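Long-range contacts in nonsense-mediated mRNA decay protein 2 (Saccharomyces cerevisiae, PDB 4LUN), which takes part in nonsense-mediated decay of mRNAs that carry premature stop codons and, through its C-terminus, interacts with the helicase NAM7/UPF1: residues A[195-201]-A[291-295]; A[3-7]-A[221-225]. All blocks are in the same frame, centred on the assembly; numbering follows the deposited sequence.

Contact 1 of 2, residues A[195-201]-A[291-295]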
# COMPACT_ATOMS: atom_id res chain seq x y z
N PHE A 195 -15.14 -1.56 6.32
CA PHE A 195 -15.27 -0.28 5.64
C PHE A 195 -16.12 0.71 6.40
O PHE A 195 -15.82 1.90 6.42
CB PHE A 195 -15.85 -0.46 4.24
CG PHE A 195 -16.38 0.82 3.64
CD1 PHE A 195 -15.51 1.71 3.02
CD2 PHE A 195 -17.74 1.11 3.66
CE1 PHE A 195 -15.99 2.89 2.47
CE2 PHE A 195 -18.23 2.30 3.10
CZ PHE A 195 -17.35 3.19 2.50
N LYS A 196 -17.18 0.23 7.03
CA LYS A 196 -18.13 1.14 7.66
C LYS A 196 -17.56 1.94 8.83
O LYS A 196 -18.15 2.97 9.20
CB LYS A 196 -19.44 0.41 8.03
CG LYS A 196 -20.27 0.05 6.80
CD LYS A 196 -21.72 -0.26 7.15
CE LYS A 196 -21.84 -1.46 8.09
NZ LYS A 196 -23.28 -1.74 8.41
N LEU A 197 -16.41 1.51 9.37
CA LEU A 197 -15.73 2.23 10.45
C LEU A 197 -14.92 3.42 9.96
O LEU A 197 -14.59 4.30 10.75
CB LEU A 197 -14.88 1.30 11.35
CG LEU A 197 -15.70 0.28 12.15
CD1 LEU A 197 -14.79 -0.54 13.04
CD2 LEU A 197 -16.79 0.98 12.97
N GLY A 198 -14.61 3.46 8.66
CA GLY A 198 -13.97 4.63 8.07
C GLY A 198 -12.45 4.65 8.07
O GLY A 198 -11.85 5.57 7.51
N PHE A 199 -11.81 3.67 8.70
CA PHE A 199 -10.35 3.65 8.69
C PHE A 199 -9.75 3.39 7.30
O PHE A 199 -8.66 3.90 6.97
CB PHE A 199 -9.82 2.62 9.70
CG PHE A 199 -10.20 2.90 11.13
CD1 PHE A 199 -9.59 3.93 11.83
CD2 PHE A 199 -11.15 2.13 11.78
CE1 PHE A 199 -9.94 4.19 13.15
CE2 PHE A 199 -11.50 2.39 13.12
CZ PHE A 199 -10.89 3.43 13.79
N THR A 200 -10.42 2.60 6.47
CA THR A 200 -9.82 2.31 5.16
C THR A 200 -9.92 3.49 4.20
O THR A 200 -9.22 3.50 3.19
CB THR A 200 -10.39 1.06 4.47
OG1 THR A 200 -11.72 1.32 4.04
CG2 THR A 200 -10.36 -0.13 5.42
N THR A 201 -10.77 4.47 4.50
CA THR A 201 -10.86 5.64 3.63
C THR A 201 -9.51 6.36 3.62
O THR A 201 -9.15 7.00 2.62
CB THR A 201 -11.98 6.63 4.02
OG1 THR A 201 -11.75 7.12 5.34
CG2 THR A 201 -13.37 5.99 3.94
N ARG A 291 -14.16 10.82 10.42
CA ARG A 291 -13.31 10.09 9.48
C ARG A 291 -13.88 10.13 8.06
O ARG A 291 -13.16 10.39 7.09
CB ARG A 291 -13.12 8.63 9.93
CG ARG A 291 -12.07 8.48 11.03
CD ARG A 291 -11.65 7.02 11.20
NE ARG A 291 -12.74 6.20 11.73
CZ ARG A 291 -13.02 6.08 13.03
NH1 ARG A 291 -12.31 6.74 13.93
NH2 ARG A 291 -14.02 5.30 13.41
N PHE A 292 -15.18 9.90 7.93
CA PHE A 292 -15.80 9.92 6.61
C PHE A 292 -15.83 11.31 5.99
O PHE A 292 -15.62 11.44 4.79
CB PHE A 292 -17.20 9.30 6.66
CG PHE A 292 -17.16 7.81 6.54
CD1 PHE A 292 -17.05 7.23 5.28
CD2 PHE A 292 -17.18 7.00 7.66
CE1 PHE A 292 -16.97 5.84 5.15
CE2 PHE A 292 -17.11 5.61 7.53
CZ PHE A 292 -17.01 5.04 6.27
N LYS A 293 -16.09 12.33 6.79
CA LYS A 293 -16.16 13.69 6.27
C LYS A 293 -14.79 14.15 5.78
O LYS A 293 -14.67 14.72 4.69
CB LYS A 293 -16.69 14.66 7.34
CG LYS A 293 -16.71 16.11 6.85
CD LYS A 293 -17.46 17.02 7.80
CE LYS A 293 -17.39 18.48 7.34
NZ LYS A 293 -18.17 19.35 8.26
N THR A 294 -13.77 13.92 6.59
CA THR A 294 -12.40 14.31 6.23
C THR A 294 -12.00 13.65 4.92
O THR A 294 -11.44 14.29 4.03
CB THR A 294 -11.41 13.89 7.32
OG1 THR A 294 -11.77 14.54 8.55
CG2 THR A 294 -10.00 14.29 6.94
N SER A 295 -12.30 12.37 4.80
CA SER A 295 -11.96 11.64 3.59
C SER A 295 -12.81 12.04 2.39
O SER A 295 -12.30 12.16 1.27
CB SER A 295 -12.06 10.14 3.83
OG SER A 295 -11.05 9.72 4.72
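The guanidinium of Arg291 lies flat on the ring of Phe199. Their planes are 17° apart, and Arg291 CZ sits 3.9 Å from the centroid of the Phe199 ring, a cation-pi contact over the ring face. The bend of the arginine chain at chi3 (-68°) turns the group onto the ring while its edge meets the backbone of the 195-197 turn. There, Arg291 NE (2.8 Å) and Arg291 NH2 (2.9 Å) both donate to Leu197 O. The grip is side-on and nearly in the guanidinium plane. Ring and carbonyl together fix both the tilt and the rotation of the group.

Phe292 enters beside it. Its edge points at the face of Phe195 in a T-shaped pair, planes at 78° and centroids 5.5 Å apart. The same edge faces the carbonyls of Phe195 and Lys196. Gly198 packs closely against this ring, with Gly198 CA 3.3 Å from Phe292 CE2. A side chain at Gly198 would collide with the ring, and the backbone angles there already suit glycine. The methyl of Thr201 also touches Phe292. Thr201 OG1 donates to Gly198 O and lies 2.8 Å from Ser295 OG, on the next turn of the partner helix.

The loop joins helices 182-190 and 201-210 of the MIF4G domain and rests here on helix 277-303. Helix 231-271 packs on Phe195, Thr201 and Phe292, and its Arg249 donates to Lys196 O. Helix 130-152 packs against Phe199.

Contact 2 of 2, residues A[3-7]-A[221-225]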
# COMPACT_ATOMS: atom_id res chain seq x y z
N ASP A 3 11.55 10.46 -12.24
CA ASP A 3 10.94 9.57 -13.23
C ASP A 3 11.99 8.98 -14.17
O ASP A 3 11.84 7.86 -14.65
CB ASP A 3 9.85 10.29 -14.03
CG ASP A 3 8.59 10.56 -13.20
OD1 ASP A 3 8.40 9.91 -12.15
OD2 ASP A 3 7.77 11.41 -13.62
N GLY A 4 13.06 9.73 -14.43
CA GLY A 4 14.14 9.24 -15.27
C GLY A 4 14.81 8.01 -14.69
O GLY A 4 15.06 7.04 -15.40
N ARG A 5 15.10 8.06 -13.39
CA ARG A 5 15.72 6.93 -12.71
C ARG A 5 14.74 5.75 -12.59
O ARG A 5 15.15 4.59 -12.68
CB ARG A 5 16.22 7.35 -11.32
CG ARG A 5 16.91 6.24 -10.54
CD ARG A 5 18.08 5.65 -11.31
NE ARG A 5 18.73 4.58 -10.55
CZ ARG A 5 19.64 3.75 -11.05
NH1 ARG A 5 20.01 3.85 -12.32
NH2 ARG A 5 20.17 2.81 -10.28
N LYS A 6 13.47 6.05 -12.38
CA LYS A 6 12.45 5.00 -12.38
C LYS A 6 12.47 4.26 -13.70
O LYS A 6 12.44 3.03 -13.74
CB LYS A 6 11.05 5.59 -12.16
CG LYS A 6 10.69 5.90 -10.72
CD LYS A 6 9.21 6.23 -10.60
CE LYS A 6 8.80 6.45 -9.16
NZ LYS A 6 9.86 7.16 -8.39
N LYS A 7 12.54 5.01 -14.80
CA LYS A 7 12.54 4.40 -16.13
C LYS A 7 13.83 3.62 -16.41
O LYS A 7 13.79 2.55 -17.02
CB LYS A 7 12.25 5.46 -17.20
CG LYS A 7 10.83 6.01 -17.13
CD LYS A 7 10.57 7.10 -18.16
CE LYS A 7 10.35 8.45 -17.49
NZ LYS A 7 8.99 8.99 -17.78
N SER A 221 2.94 10.53 -17.47
CA SER A 221 4.32 10.42 -17.01
C SER A 221 4.76 9.01 -16.63
O SER A 221 5.94 8.67 -16.76
CB SER A 221 4.56 11.38 -15.85
OG SER A 221 3.65 11.13 -14.79
N TRP A 222 3.82 8.18 -16.16
CA TRP A 222 4.17 6.82 -15.73
C TRP A 222 3.72 5.71 -16.69
O TRP A 222 3.87 4.53 -16.38
CB TRP A 222 3.63 6.53 -14.31
CG TRP A 222 4.34 7.28 -13.23
CD1 TRP A 222 5.49 8.01 -13.35
CD2 TRP A 222 3.94 7.39 -11.85
NE1 TRP A 222 5.83 8.56 -12.14
CE2 TRP A 222 4.89 8.19 -11.20
CE3 TRP A 222 2.87 6.88 -11.11
CZ2 TRP A 222 4.81 8.50 -9.84
CZ3 TRP A 222 2.78 7.19 -9.75
CH2 TRP A 222 3.75 8.00 -9.14
N ASP A 223 3.21 6.09 -17.86
CA ASP A 223 2.74 5.10 -18.83
C ASP A 223 3.78 4.04 -19.19
O ASP A 223 3.43 2.88 -19.39
CB ASP A 223 2.25 5.78 -20.12
CG ASP A 223 0.91 6.46 -19.95
OD1 ASP A 223 0.28 6.34 -18.87
OD2 ASP A 223 0.47 7.11 -20.93
N ASP A 224 5.05 4.43 -19.28
CA ASP A 224 6.12 3.48 -19.63
C ASP A 224 6.44 2.54 -18.48
O ASP A 224 7.16 1.55 -18.65
CB ASP A 224 7.41 4.22 -20.01
CG ASP A 224 7.33 4.90 -21.35
OD1 ASP A 224 6.40 4.60 -22.13
OD2 ASP A 224 8.23 5.72 -21.64
N LEU A 225 5.94 2.87 -17.29
CA LEU A 225 6.25 2.11 -16.09
C LEU A 225 5.17 1.09 -15.77
O LEU A 225 5.38 0.19 -14.97
CB LEU A 225 6.43 3.03 -14.90
CG LEU A 225 7.46 4.14 -15.07
CD1 LEU A 225 7.49 5.04 -13.82
CD2 LEU A 225 8.81 3.52 -15.35
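Asp3 accepts a hydrogen bond from the indole of Trp222. Trp222 NE1 lies 2.9 Å from Asp3 OD1, and the N-H points at the oxygen with an angle of 161°. Asp3 OD1 is close to the indole plane, but the donor comes from above the carboxylate plane. The two planes are 78° apart. The other carboxylate oxygen, Asp3 OD2, is 3.9 Å from Ser221 CB.

Leu225 fills the apolar part of the contact. Its two methyls reach different lysines. Leu225 CD1 meets Lys6 CD at 3.8 Å, and Leu225 CD2 meets Lys7 CG at 3.7 Å. Both lysines thus pack through their aliphatic stems, crossing the leucine at about a right angle. The Lys7 chain bends at chi3 and chi4, which carries its ammonium back to the loop. Lys7 NZ makes a weak bond to Ser221 O at 3.2 Å. The carboxylate of Asp224 is near but does not touch Lys7 NZ.

Replacing Asp3 by an alanine removes the carboxylate, and the indole N-H of Trp222 would probably lose its acceptor here, with the ring less firmly set.

Further out, Pro213, Phe211 and Leu152 of helix 130-152 touch the Trp222 side chain, while Glu149 of the same helix touches Lys6. Ser221 OG bonds to Asp219, within its own loop.

This is helix-to-loop packing in an all-helical HEAT-repeat fold. The first turn of helix 3-17 docks on the loop between helices 201-210 and 231-271, bringing the N-terminal helix onto the MIF4G domain.

In the fold
Contact 1 and contact 2 lie on opposite sides of the chain's centre. Their centres are 32 Å apart, their nearest atoms about 17 Å, and they do not touch. Along the sequence their segments alternate: 3-7, 195-201, 221-225, 291-295. Helix 201-210 lies between the two loops, since 195-201 leads into it and 221-225 follows it. Helix 130-152 also serves both contacts, with different residues at each. Contact 2 brings in the N-terminal helix, contact 1 the C-terminal helix 277-303. The first and last helices of the chain each pack against a loop of the MIF4G region.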